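Local coordinates for imidazolonepropionase (Unidentified, PDB 2Q09), which catalyses the hydrolytic ring opening of imidazolone-5-propanoate to N-formimidoyl-L-glutamate, the third step of histidine degradation, at residues H265-D270 with K298-V303; C215-F220 with D244-L249; L287-Y292 with M332-T337; L254-G259 with A278-V283. One frame throughout, in Å; residues are numbered along the deposited sequence.

The four contacts follow the barrel part of this amidohydrolase from the N-terminal side onward. Contact 2 closes first, joining the loops that follow strands 210-213 and 238-243. Contact 4 then ties the end of helix 251-257 to the end of helix 271-280. Before it closes, contact 1 opens at the tip of strand 262-265, so the two cross; contact 1 also crosses contact 3, which opens at helix 288-293 and closes at helix 328-339. Contacts 1 and 2 touch where Tyr-268 meets Asp-244 and Asn-248, and contacts 1 and 3 where Phe-291 lies against Glu-267 and Leu-299. Contacts 3 and 4 only adjoin along the chain.

Contact 1. Residues H265-D270 with K298-V303; sequences HLEYLD and KLPPVV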
loop_
_atom_site.group_PDB
_atom_site.type_symbol
_atom_site.label_atom_id
_atom_site.label_comp_id
_atom_site.label_asym_id
_atom_site.label_seq_id
_atom_site.Cartn_x
_atom_site.Cartn_y
_atom_site.Cartn_z
ATOM N N HIS A 265 -5.029 8.406 -4.814
ATOM C CA HIS A 265 -4.551 9.591 -5.549
ATOM C C HIS A 265 -5.423 10.773 -5.135
ATOM O O HIS A 265 -5.022 11.573 -4.291
ATOM C CB HIS A 265 -4.579 9.379 -7.064
ATOM C CG HIS A 265 -3.406 8.603 -7.579
ATOM N ND1 HIS A 265 -2.108 9.055 -7.452
ATOM C CD2 HIS A 265 -3.333 7.404 -8.203
ATOM C CE1 HIS A 265 -1.284 8.165 -7.978
ATOM N NE2 HIS A 265 -2.000 7.155 -8.438
ATOM N N LEU A 266 -6.605 10.896 -5.737
ATOM C CA LEU A 266 -7.559 11.933 -5.354
ATOM C C LEU A 266 -7.213 13.407 -5.564
ATOM O O LEU A 266 -7.853 14.267 -4.958
ATOM C CB LEU A 266 -7.929 11.725 -3.880
ATOM C CG LEU A 266 -8.668 10.452 -3.439
ATOM C CD1 LEU A 266 -8.288 9.258 -4.294
ATOM C CD2 LEU A 266 -8.352 10.186 -1.983
ATOM N N GLU A 267 -6.227 13.719 -6.400
ATOM C CA GLU A 267 -5.880 15.122 -6.630
ATOM C C GLU A 267 -7.120 15.964 -6.952
ATOM O O GLU A 267 -7.255 17.094 -6.480
ATOM C CB GLU A 267 -4.879 15.261 -7.786
ATOM C CG GLU A 267 -3.400 15.069 -7.429
ATOM C CD GLU A 267 -3.068 13.659 -7.008
ATOM O OE1 GLU A 267 -3.814 12.737 -7.389
ATOM O OE2 GLU A 267 -2.048 13.470 -6.312
ATOM N N TYR A 268 -8.025 15.401 -7.753
ATOM C CA TYR A 268 -9.242 16.102 -8.168
ATOM C C TYR A 268 -10.536 15.684 -7.471
ATOM O O TYR A 268 -11.623 15.852 -8.023
ATOM C CB TYR A 268 -9.419 15.949 -9.683
ATOM C CG TYR A 268 -8.382 16.687 -10.497
ATOM C CD1 TYR A 268 -8.588 18.007 -10.891
ATOM C CD2 TYR A 268 -7.170 16.082 -10.837
ATOM C CE1 TYR A 268 -7.612 18.712 -11.607
ATOM C CE2 TYR A 268 -6.190 16.770 -11.546
ATOM C CZ TYR A 268 -6.417 18.086 -11.929
ATOM O OH TYR A 268 -5.449 18.779 -12.623
ATOM N N LEU A 269 -10.434 15.147 -6.263
ATOM C CA LEU A 269 -11.627 14.727 -5.533
ATOM C C LEU A 269 -12.468 15.950 -5.162
ATOM O O LEU A 269 -11.933 16.986 -4.768
ATOM C CB LEU A 269 -11.229 13.964 -4.272
ATOM C CG LEU A 269 -12.340 13.437 -3.358
ATOM C CD1 LEU A 269 -13.158 12.373 -4.076
ATOM C CD2 LEU A 269 -11.708 12.854 -2.099
ATOM N N ASP A 270 -13.787 15.826 -5.297
ATOM C CA ASP A 270 -14.709 16.922 -4.987
ATOM C C ASP A 270 -15.490 16.670 -3.688
ATOM O O ASP A 270 -15.435 15.578 -3.127
ATOM C CB ASP A 270 -15.699 17.106 -6.139
ATOM C CG ASP A 270 -16.535 15.866 -6.384
ATOM O OD1 ASP A 270 -17.710 16.010 -6.781
ATOM O OD2 ASP A 270 -16.016 14.747 -6.192
ATOM N N LYS A 298 -1.827 20.337 -8.656
ATOM C CA LYS A 298 -3.149 20.223 -8.043
ATOM C C LYS A 298 -3.053 19.289 -6.842
ATOM O O LYS A 298 -2.851 18.086 -6.987
ATOM C CB LYS A 298 -4.156 19.673 -9.051
ATOM C CG LYS A 298 -5.606 19.682 -8.575
ATOM C CD LYS A 298 -6.057 21.079 -8.184
ATOM C CE LYS A 298 -7.566 21.176 -8.178
ATOM N NZ LYS A 298 -8.184 19.954 -7.605
ATOM N N LEU A 299 -3.188 19.861 -5.651
ATOM C CA LEU A 299 -3.098 19.096 -4.408
ATOM C C LEU A 299 -4.399 18.396 -4.035
ATOM O O LEU A 299 -5.482 18.905 -4.299
ATOM C CB LEU A 299 -2.710 20.031 -3.268
ATOM C CG LEU A 299 -1.358 20.735 -3.380
ATOM C CD1 LEU A 299 -1.476 22.161 -2.874
ATOM C CD2 LEU A 299 -0.313 19.969 -2.604
ATOM N N PRO A 300 -4.300 17.199 -3.442
ATOM C CA PRO A 300 -5.492 16.449 -3.033
ATOM C C PRO A 300 -6.180 17.310 -1.969
ATOM O O PRO A 300 -5.525 18.066 -1.258
ATOM C CB PRO A 300 -4.918 15.166 -2.436
ATOM C CG PRO A 300 -3.617 14.998 -3.136
ATOM C CD PRO A 300 -3.081 16.431 -3.161
ATOM N N PRO A 301 -7.513 17.236 -1.864
ATOM C CA PRO A 301 -8.250 18.033 -0.877
ATOM C C PRO A 301 -8.078 17.570 0.574
ATOM O O PRO A 301 -9.043 17.177 1.243
ATOM C CB PRO A 301 -9.697 17.909 -1.358
ATOM C CG PRO A 301 -9.735 16.488 -1.841
ATOM C CD PRO A 301 -8.435 16.371 -2.621
ATOM N N VAL A 302 -6.843 17.643 1.058
ATOM C CA VAL A 302 -6.506 17.220 2.424
ATOM C C VAL A 302 -7.329 17.937 3.499
ATOM O O VAL A 302 -7.905 17.304 4.388
ATOM C CB VAL A 302 -5.001 17.448 2.722
ATOM C CG1 VAL A 302 -4.705 17.213 4.190
ATOM C CG2 VAL A 302 -4.165 16.507 1.867
ATOM N N VAL A 303 -7.382 19.261 3.423
ATOM C CA VAL A 303 -8.138 20.026 4.408
ATOM C C VAL A 303 -9.594 19.559 4.457
ATOM O O VAL A 303 -10.133 19.307 5.528
ATOM C CB VAL A 303 -8.086 21.543 4.094
ATOM C CG1 VAL A 303 -9.009 22.307 5.028
ATOM C CG2 VAL A 303 -6.661 22.046 4.249
#
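Lys-298 folds over Tyr-268 where the loop following strand 262-265 of the amidohydrolase barrel meets the segment leading into helix 302-307. His-265, the last residue of that strand, belongs to the inhibitor pocket, and a type I turn from Leu-266 to Leu-269 follows it. From CB, which lies 3.9 Å from Tyr-268 OH, the lysine runs to CG, placed anti to its own backbone N (chi1 -172°). CG sits over one face of the Tyr-268 ring, 3.9 Å from the centroid and displaced toward the rim, in a CH-pi contact. The chain then bends at chi2 and again at chi4, and Lys-298 NZ gives a weak hydrogen bond to Glu-267 O, 3.2 Å away. An alanine at Tyr-268 would probably leave the lysine methylenes without their aromatic surface and the ammonium freer to swing off Glu-267 O. Deeper in, the side chains of Glu-267 and Pro-300 run alongside each other in the same direction, while Glu-267 CG presses to 3.1 Å from Lys-298 O, a buried carbonyl with no hydrogen-bonding partner in the model. Phe-339 of helix 328-339 touches Pro-300. Pro-301, the N-cap residue of helix 302-307, lays its ring across Leu-269, CG 3.8 Å from Leu-269 CB, and its CD lies 3.2 Å from Leu-266 O.

Contact 2. Residues C215-F220 with D244-L249; sequences CEHIGF and DQLSNL. With DI6 (3-[(4S)-2,5-dioxoimidazolidin-4-yl]propanoic acid), chain C.
Glu-216 reaches across to the backbone of Gln-245 through Ser-247, the loop from which Gln-245 enters the active site. Gln-245 forms the first shell: with CG anti to the backbone N (chi1 -179°) and the chain extended, its amide meets the inhibitor DI6 by a pair of bonds. OE1 accepts from DI6 N1 at 2.9 Å, and NE2 donates almost straight (175°) to DI6 O2, also at 2.9 Å. An alanine here would remove both, and the inhibitor's N1 and O2 would probably be left without these mates. Tyr-144, His-177, Thr-322 and Arg-81 also bind DI6.

The second shell is the carboxylate of Glu-216. Leu-246 N donates to its OE1 over 2.9 Å, coming from above the carboxylate plane, and Ser-247 N adds a weak bond to the same oxygen. A water links OE1 to Gln-245 N, so the main chain bearing the glutamine is gripped as well. Ser-247 OG is modelled 2.4 Å from Glu-216 OE2, a doubtfully short distance. OE2 is held in turn by His-217 ND1 at 2.9 Å, the oxygen lying in the imidazole plane. Leu-246 CB packs at the edge of that ring, and Ile-218 CD1 presses unusually tightly on Leu-246 CD1, at 3.4 Å.

Both loops leave the C-terminal ends of adjacent parallel barrel strands: residues 215-220 run from strand 210-213 toward helix 222-234, whereas the loop of residues 244-249 runs from strand 238-243 toward helix 251-257.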
loop_
_atom_site.group_PDB
_atom_site.type_symbol
_atom_site.label_atom_id
_atom_site.label_comp_id
_atom_site.label_asym_id
_atom_site.label_seq_id
_atom_site.Cartn_x
_atom_site.Cartn_y
_atom_site.Cartn_z
ATOM N N CYS A 215 -9.513 4.533 -13.276
ATOM C CA CYS A 215 -10.632 5.273 -13.835
ATOM C C CYS A 215 -10.212 6.694 -14.181
ATOM O O CYS A 215 -9.999 7.522 -13.294
ATOM C CB CYS A 215 -11.776 5.291 -12.824
ATOM S SG CYS A 215 -13.179 6.331 -13.303
ATOM N N GLU A 216 -10.111 6.981 -15.473
ATOM C CA GLU A 216 -9.673 8.299 -15.911
ATOM C C GLU A 216 -9.972 8.472 -17.400
ATOM O O GLU A 216 -10.336 7.508 -18.075
ATOM C CB GLU A 216 -8.168 8.413 -15.640
ATOM C CG GLU A 216 -7.580 9.804 -15.724
ATOM C CD GLU A 216 -8.156 10.736 -14.689
ATOM O OE1 GLU A 216 -7.836 10.588 -13.491
ATOM O OE2 GLU A 216 -8.942 11.616 -15.079
ATOM N N HIS A 217 -9.833 9.693 -17.913
ATOM C CA HIS A 217 -10.092 9.946 -19.325
ATOM C C HIS A 217 -9.156 9.135 -20.208
ATOM O O HIS A 217 -9.567 8.619 -21.244
ATOM C CB HIS A 217 -9.964 11.444 -19.650
ATOM C CG HIS A 217 -8.683 12.060 -19.186
ATOM N ND1 HIS A 217 -8.337 12.126 -17.857
ATOM C CD2 HIS A 217 -7.682 12.657 -19.876
ATOM C CE1 HIS A 217 -7.171 12.743 -17.741
ATOM N NE2 HIS A 217 -6.754 13.075 -18.948
ATOM N N ILE A 218 -7.896 9.018 -19.800
ATOM C CA ILE A 218 -6.930 8.237 -20.563
ATOM C C ILE A 218 -6.846 6.837 -19.955
ATOM O O ILE A 218 -5.951 6.054 -20.270
ATOM C CB ILE A 218 -5.520 8.897 -20.574
ATOM C CG1 ILE A 218 -4.897 8.873 -19.180
ATOM C CG2 ILE A 218 -5.626 10.327 -21.059
ATOM C CD1 ILE A 218 -3.543 9.547 -19.083
ATOM N N GLY A 219 -7.800 6.536 -19.077
ATOM C CA GLY A 219 -7.854 5.240 -18.430
ATOM C C GLY A 219 -9.161 4.566 -18.790
ATOM O O GLY A 219 -9.487 4.431 -19.971
ATOM N N PHE A 220 -9.909 4.144 -17.780
ATOM C CA PHE A 220 -11.190 3.492 -18.010
ATOM C C PHE A 220 -12.315 4.398 -17.532
ATOM O O PHE A 220 -12.194 5.062 -16.507
ATOM C CB PHE A 220 -11.232 2.141 -17.288
ATOM C CG PHE A 220 -10.363 1.102 -17.928
ATOM C CD1 PHE A 220 -10.872 0.263 -18.913
ATOM C CD2 PHE A 220 -9.016 1.011 -17.597
ATOM C CE1 PHE A 220 -10.046 -0.646 -19.570
ATOM C CE2 PHE A 220 -8.184 0.105 -18.249
ATOM C CZ PHE A 220 -8.701 -0.723 -19.237
ATOM N N ASP A 244 -9.481 10.063 -9.456
ATOM C CA ASP A 244 -9.238 11.498 -9.525
ATOM C C ASP A 244 -7.781 11.949 -9.515
ATOM O O ASP A 244 -7.441 12.942 -8.867
ATOM C CB ASP A 244 -9.984 12.188 -8.378
ATOM C CG ASP A 244 -11.469 11.861 -8.367
ATOM O OD1 ASP A 244 -12.110 11.979 -9.432
ATOM O OD2 ASP A 244 -11.998 11.495 -7.293
ATOM N N GLN A 245 -6.920 11.229 -10.226
ATOM C CA GLN A 245 -5.513 11.607 -10.281
ATOM C C GLN A 245 -5.287 12.712 -11.318
ATOM O O GLN A 245 -4.534 13.656 -11.070
ATOM C CB GLN A 245 -4.640 10.390 -10.615
ATOM C CG GLN A 245 -3.146 10.688 -10.676
ATOM C CD GLN A 245 -2.321 9.479 -11.096
ATOM O OE1 GLN A 245 -2.818 8.579 -11.771
ATOM N NE2 GLN A 245 -1.048 9.464 -10.709
ATOM N N LEU A 246 -5.941 12.589 -12.475
ATOM C CA LEU A 246 -5.793 13.576 -13.543
ATOM C C LEU A 246 -7.068 14.390 -13.774
ATOM O O LEU A 246 -7.010 15.516 -14.269
ATOM C CB LEU A 246 -5.374 12.883 -14.851
ATOM C CG LEU A 246 -4.105 12.016 -14.820
ATOM C CD1 LEU A 246 -3.878 11.389 -16.186
ATOM C CD2 LEU A 246 -2.903 12.855 -14.407
ATOM N N SER A 247 -8.217 13.811 -13.430
ATOM C CA SER A 247 -9.498 14.497 -13.576
ATOM C C SER A 247 -10.560 13.755 -12.779
ATOM O O SER A 247 -10.355 12.616 -12.372
ATOM C CB SER A 247 -9.918 14.580 -15.050
ATOM O OG SER A 247 -10.495 13.370 -15.500
ATOM N N ASN A 248 -11.697 14.403 -12.554
ATOM C CA ASN A 248 -12.778 13.784 -11.799
ATOM C C ASN A 248 -13.882 13.294 -12.731
ATOM O O ASN A 248 -14.498 14.084 -13.445
ATOM C CB ASN A 248 -13.366 14.781 -10.793
ATOM C CG ASN A 248 -14.232 14.106 -9.748
ATOM O OD1 ASN A 248 -15.088 13.289 -10.076
ATOM N ND2 ASN A 248 -14.013 14.448 -8.486
ATOM N N LEU A 249 -14.116 11.985 -12.729
ATOM C CA LEU A 249 -15.160 11.400 -13.556
ATOM C C LEU A 249 -16.291 10.898 -12.667
ATOM O O LEU A 249 -17.308 10.396 -13.161
ATOM C CB LEU A 249 -14.606 10.230 -14.379
ATOM C CG LEU A 249 -13.504 10.519 -15.402
ATOM C CD1 LEU A 249 -13.134 9.226 -16.120
ATOM C CD2 LEU A 249 -13.975 11.560 -16.405
HETATM N N1 DI6 C . -1.353 6.124 -12.079
HETATM C C2 DI6 C . -0.018 6.244 -11.917
HETATM O O2 DI6 C . 0.596 7.243 -11.587
HETATM C C3 DI6 C . 0.573 4.845 -12.223
HETATM N N4 DI6 C . -0.637 4.063 -12.560
HETATM C C5 DI6 C . -1.701 4.883 -12.445
HETATM O O5 DI6 C . -2.855 4.530 -12.643
HETATM C C6 DI6 C . 1.561 4.913 -13.377
HETATM C C7 DI6 C . 2.171 3.551 -13.717
HETATM C C8 DI6 C . 3.183 3.564 -14.872
HETATM O O9 DI6 C . 3.935 2.576 -14.987
HETATM O O10 DI6 C . 3.239 4.540 -15.663
HETATM O O HOH W 1 -10.725 9.864 -12.237
HETATM O O HOH W 2 -7.513 8.571 -11.525
#

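Contact 3. Residues L287-Y292 with M332-T337; sequences LPTAFY and MNMACT
Met-334, modelled as selenomethionine, reaches from helix 328-339 to Pro-288, Thr-289 and Tyr-292 of helix 288-293. The two short helical segments approach to 9.2 Å between axes and cross at 69°, so contact is confined to a few residues. The tight part lies at the N-terminal end of helix 288-293, where Pro-288 turns its ring toward the other helix. Its CB comes within 3.8 Å of Met-334 CB and equally near Ala-335 N, while its CG lies 4.3 Å from Ala-335 CB; the carbon pairs are apolar contacts.

Farther out, the extended Met-334 chain carries SE to 4.0 Å from Thr-289 CA and 3.8 Å from Tyr-292 CB. CE then rests over one face of the exposed Tyr-292 ring, 4.0 Å from the centroid, in a CH-pi contact within a Met-aromatic pair whose SE stands oblique to the ring. No hydrogen bond joins the two segments; Tyr-292 is exposed to solvent, whereas Pro-288 is buried.

Helix 288-293 follows strand 283-286 of the barrel, and helix 328-339 packs across it. Phe-339 touches Pro-288 and meets Phe-291 edge-to-face, Leu-338 touches Tyr-292, and helix 343-349 lies against Met-332 and Cys-336.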
loop_
_atom_site.group_PDB
_atom_site.type_symbol
_atom_site.label_atom_id
_atom_site.label_comp_id
_atom_site.label_asym_id
_atom_site.label_seq_id
_atom_site.Cartn_x
_atom_site.Cartn_y
_atom_site.Cartn_z
ATOM N N LEU A 287 -0.896 9.582 -2.291
ATOM C CA LEU A 287 0.308 9.081 -2.948
ATOM C C LEU A 287 1.151 10.292 -3.323
ATOM O O LEU A 287 1.192 10.706 -4.485
ATOM C CB LEU A 287 -0.099 8.281 -4.190
ATOM C CG LEU A 287 -1.052 7.122 -3.851
ATOM C CD1 LEU A 287 -1.582 6.503 -5.138
ATOM C CD2 LEU A 287 -0.326 6.064 -3.026
ATOM N N PRO A 288 1.827 10.885 -2.324
ATOM C CA PRO A 288 2.679 12.069 -2.480
ATOM C C PRO A 288 3.864 11.929 -3.431
ATOM O O PRO A 288 4.257 12.892 -4.085
ATOM C CB PRO A 288 3.119 12.367 -1.048
ATOM C CG PRO A 288 3.223 10.990 -0.453
ATOM C CD PRO A 288 1.951 10.329 -0.963
ATOM N N THR A 289 4.435 10.735 -3.505
ATOM C CA THR A 289 5.591 10.508 -4.367
ATOM C C THR A 289 5.270 10.661 -5.850
ATOM O O THR A 289 6.071 11.213 -6.607
ATOM C CB THR A 289 6.205 9.120 -4.107
ATOM O OG1 THR A 289 6.576 9.029 -2.725
ATOM C CG2 THR A 289 7.450 8.918 -4.959
ATOM N N ALA A 290 4.098 10.181 -6.262
ATOM C CA ALA A 290 3.682 10.299 -7.657
ATOM C C ALA A 290 3.407 11.777 -7.955
ATOM O O ALA A 290 3.653 12.265 -9.063
ATOM C CB ALA A 290 2.417 9.463 -7.910
ATOM N N PHE A 291 2.878 12.475 -6.960
ATOM C CA PHE A 291 2.565 13.895 -7.083
ATOM C C PHE A 291 3.883 14.651 -7.320
ATOM O O PHE A 291 3.970 15.548 -8.174
ATOM C CB PHE A 291 1.908 14.372 -5.789
ATOM C CG PHE A 291 1.623 15.844 -5.752
ATOM C CD1 PHE A 291 0.467 16.356 -6.329
ATOM C CD2 PHE A 291 2.523 16.721 -5.159
ATOM C CE1 PHE A 291 0.209 17.719 -6.320
ATOM C CE2 PHE A 291 2.274 18.098 -5.141
ATOM C CZ PHE A 291 1.113 18.595 -5.726
ATOM N N TYR A 292 4.897 14.291 -6.539
ATOM C CA TYR A 292 6.229 14.889 -6.644
ATOM C C TYR A 292 6.872 14.649 -8.022
ATOM O O TYR A 292 7.233 15.586 -8.746
ATOM C CB TYR A 292 7.143 14.295 -5.558
ATOM C CG TYR A 292 8.611 14.247 -5.927
ATOM C CD1 TYR A 292 9.418 15.387 -5.831
ATOM C CD2 TYR A 292 9.185 13.067 -6.404
ATOM C CE1 TYR A 292 10.769 15.349 -6.204
ATOM C CE2 TYR A 292 10.527 13.016 -6.787
ATOM C CZ TYR A 292 11.311 14.153 -6.686
ATOM O OH TYR A 292 12.629 14.104 -7.078
HETATM N N MSE A 332 6.121 9.262 3.634
HETATM C CA MSE A 332 5.585 9.886 4.842
HETATM C C MSE A 332 6.121 11.317 4.944
HETATM O O MSE A 332 5.384 12.256 5.266
HETATM C CB MSE A 332 6.005 9.077 6.073
HETATM C CG MSE A 332 5.399 7.669 6.104
HETATM SE SE MSE A 332 6.188 6.529 7.438
HETATM C CE MSE A 332 5.288 7.313 9.014
ATOM N N ASN A 333 7.415 11.469 4.681
ATOM C CA ASN A 333 8.054 12.781 4.727
ATOM C C ASN A 333 7.402 13.702 3.692
ATOM O O ASN A 333 7.133 14.872 3.962
ATOM C CB ASN A 333 9.551 12.630 4.449
ATOM C CG ASN A 333 10.311 13.932 4.578
ATOM O OD1 ASN A 333 10.217 14.814 3.719
ATOM N ND2 ASN A 333 11.071 14.063 5.664
HETATM N N MSE A 334 7.131 13.161 2.508
HETATM C CA MSE A 334 6.506 13.961 1.464
HETATM C C MSE A 334 5.048 14.290 1.762
HETATM O O MSE A 334 4.584 15.369 1.411
HETATM C CB MSE A 334 6.631 13.270 0.105
HETATM C CG MSE A 334 8.051 13.266 -0.422
HETATM SE SE MSE A 334 8.189 12.634 -2.253
HETATM C CE MSE A 334 10.089 12.971 -2.530
ATOM N N ALA A 335 4.324 13.372 2.396
ATOM C CA ALA A 335 2.933 13.645 2.742
ATOM C C ALA A 335 2.913 14.866 3.668
ATOM O O ALA A 335 2.053 15.734 3.546
ATOM C CB ALA A 335 2.312 12.444 3.447
ATOM N N CYS A 336 3.876 14.932 4.580
ATOM C CA CYS A 336 3.953 16.051 5.513
ATOM C C CYS A 336 4.375 17.328 4.796
ATOM O O CYS A 336 3.696 18.349 4.864
ATOM C CB CYS A 336 4.959 15.758 6.631
ATOM S SG CYS A 336 4.461 14.462 7.795
ATOM N N THR A 337 5.497 17.255 4.090
ATOM C CA THR A 337 6.042 18.418 3.398
ATOM C C THR A 337 5.203 18.933 2.226
ATOM O O THR A 337 5.005 20.142 2.101
ATOM C CB THR A 337 7.469 18.127 2.880
ATOM O OG1 THR A 337 8.318 17.786 3.984
ATOM C CG2 THR A 337 8.042 19.357 2.164
#

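Contact 4. Residues L254-G259 with A278-V283; sequences LAANFG and AHRGVV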
loop_
_atom_site.group_PDB
_atom_site.type_symbol
_atom_site.label_atom_id
_atom_site.label_comp_id
_atom_site.label_asym_id
_atom_site.label_seq_id
_atom_site.Cartn_x
_atom_site.Cartn_y
_atom_site.Cartn_z
ATOM N N LEU A 254 -18.548 6.242 -7.168
ATOM C CA LEU A 254 -18.934 4.916 -7.636
ATOM C C LEU A 254 -18.303 3.872 -6.721
ATOM O O LEU A 254 -18.971 2.945 -6.250
ATOM C CB LEU A 254 -18.454 4.706 -9.073
ATOM C CG LEU A 254 -18.613 3.298 -9.655
ATOM C CD1 LEU A 254 -20.089 2.924 -9.746
ATOM C CD2 LEU A 254 -17.965 3.256 -11.030
ATOM N N ALA A 255 -17.008 4.032 -6.471
ATOM C CA ALA A 255 -16.276 3.116 -5.610
ATOM C C ALA A 255 -16.906 3.078 -4.224
ATOM O O ALA A 255 -17.063 2.007 -3.633
ATOM C CB ALA A 255 -14.811 3.544 -5.517
ATOM N N ALA A 256 -17.273 4.246 -3.706
ATOM C CA ALA A 256 -17.891 4.318 -2.389
ATOM C C ALA A 256 -19.215 3.553 -2.374
ATOM O O ALA A 256 -19.565 2.925 -1.377
ATOM C CB ALA A 256 -18.120 5.777 -1.991
ATOM N N ASN A 257 -19.952 3.604 -3.481
ATOM C CA ASN A 257 -21.231 2.908 -3.565
ATOM C C ASN A 257 -21.053 1.402 -3.660
ATOM O O ASN A 257 -21.988 0.642 -3.427
ATOM C CB ASN A 257 -22.037 3.406 -4.763
ATOM C CG ASN A 257 -22.522 4.830 -4.583
ATOM O OD1 ASN A 257 -22.852 5.249 -3.474
ATOM N ND2 ASN A 257 -22.582 5.581 -5.676
ATOM N N PHE A 258 -19.843 0.976 -3.999
ATOM C CA PHE A 258 -19.522 -0.438 -4.112
ATOM C C PHE A 258 -18.807 -0.927 -2.859
ATOM O O PHE A 258 -18.359 -2.070 -2.799
ATOM C CB PHE A 258 -18.645 -0.680 -5.348
ATOM C CG PHE A 258 -19.421 -1.081 -6.574
ATOM C CD1 PHE A 258 -19.822 -2.401 -6.757
ATOM C CD2 PHE A 258 -19.765 -0.139 -7.537
ATOM C CE1 PHE A 258 -20.555 -2.777 -7.878
ATOM C CE2 PHE A 258 -20.503 -0.506 -8.665
ATOM C CZ PHE A 258 -20.895 -1.833 -8.834
ATOM N N GLY A 259 -18.703 -0.054 -1.858
ATOM C CA GLY A 259 -18.040 -0.427 -0.623
ATOM C C GLY A 259 -16.541 -0.617 -0.799
ATOM O O GLY A 259 -15.949 -1.523 -0.209
ATOM N N ALA A 278 -16.924 9.560 3.373
ATOM C CA ALA A 278 -17.191 9.658 4.805
ATOM C C ALA A 278 -18.323 8.729 5.225
ATOM O O ALA A 278 -18.243 8.054 6.246
ATOM C CB ALA A 278 -17.543 11.100 5.174
ATOM N N HIS A 279 -19.371 8.696 4.413
ATOM C CA HIS A 279 -20.537 7.872 4.693
ATOM C C HIS A 279 -20.308 6.368 4.552
ATOM O O HIS A 279 -20.826 5.585 5.349
ATOM C CB HIS A 279 -21.686 8.296 3.779
ATOM C CG HIS A 279 -22.945 7.529 4.014
ATOM N ND1 HIS A 279 -23.652 7.608 5.197
ATOM C CD2 HIS A 279 -23.615 6.651 3.232
ATOM C CE1 HIS A 279 -24.701 6.809 5.131
ATOM N NE2 HIS A 279 -24.703 6.216 3.950
ATOM N N ARG A 280 -19.542 5.962 3.545
ATOM C CA ARG A 280 -19.279 4.543 3.315
ATOM C C ARG A 280 -18.007 4.039 3.994
ATOM O O ARG A 280 -17.591 2.904 3.788
ATOM C CB ARG A 280 -19.213 4.261 1.809
ATOM C CG ARG A 280 -20.498 4.583 1.046
ATOM C CD ARG A 280 -21.691 3.844 1.626
ATOM N NE ARG A 280 -21.503 2.396 1.618
ATOM C CZ ARG A 280 -21.758 1.607 0.581
ATOM N NH1 ARG A 280 -22.224 2.113 -0.547
ATOM N NH2 ARG A 280 -21.534 0.306 0.669
ATOM N N GLY A 281 -17.391 4.892 4.805
ATOM C CA GLY A 281 -16.181 4.510 5.516
ATOM C C GLY A 281 -15.029 4.080 4.624
ATOM O O GLY A 281 -14.265 3.183 4.978
ATOM N N VAL A 282 -14.900 4.722 3.470
ATOM C CA VAL A 282 -13.832 4.407 2.533
ATOM C C VAL A 282 -12.567 5.154 2.966
ATOM O O VAL A 282 -12.642 6.277 3.462
ATOM C CB VAL A 282 -14.234 4.834 1.092
ATOM C CG1 VAL A 282 -13.125 4.509 0.107
ATOM C CG2 VAL A 282 -15.530 4.127 0.691
ATOM N N VAL A 283 -11.408 4.530 2.794
ATOM C CA VAL A 283 -10.159 5.184 3.160
ATOM C C VAL A 283 -9.627 5.951 1.953
ATOM O O VAL A 283 -9.692 5.465 0.819
ATOM C CB VAL A 283 -9.092 4.163 3.609
ATOM C CG1 VAL A 283 -7.758 4.866 3.847
ATOM C CG2 VAL A 283 -9.539 3.465 4.887
HETATM O O HOH W 3 -23.550 4.262 -1.059
#
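A Schellman motif ends helix 251-257, with Gly-259 at positive phi as its C-prime residue, and Arg-280 from the end of helix 271-280 curls over this terminus. Gly-281, beside the arginine, closes a Schellman motif of its own, so two helix ends of the barrel's outer layer meet here. The apolar base is small: Val-282 CG2 lies 3.9 Å from Ala-256 CA, and Arg-280 CG sits 4.0 Å from Ala-256 CB. Bends at chi2 (-56°) and chi3 (-58°) turn CD and NE of the arginine back, and the guanidinium lies by the carbonyls of Ala-256 and Asn-257. NH1 gives a weak hydrogen bond to Asn-257 O, 3.2 Å away near the guanidinium plane. Ala-256 O lies over one face of the same group, 2.9 Å from NH1, but the angle is too poor for a hydrogen bond; this carbonyl accepts instead from Gly-259 N. A water bridges the two segments, accepting from Arg-280 NH1 at 2.6 Å and donating to Asn-257 OD1 at 2.7 Å. On the other branch, NH2 approaches Gly-259 CA to 3.8 Å. Leu-277 of helix 271-280 touches both Ala-256 and Val-282, and strand 283-286 begins at Val-283. The guanidinium thus lies by the last carbonyls of helix 251-257, where its positive charge would probably be favoured by the negative end of the helix dipole, although its one direct hydrogen bond to them is weak.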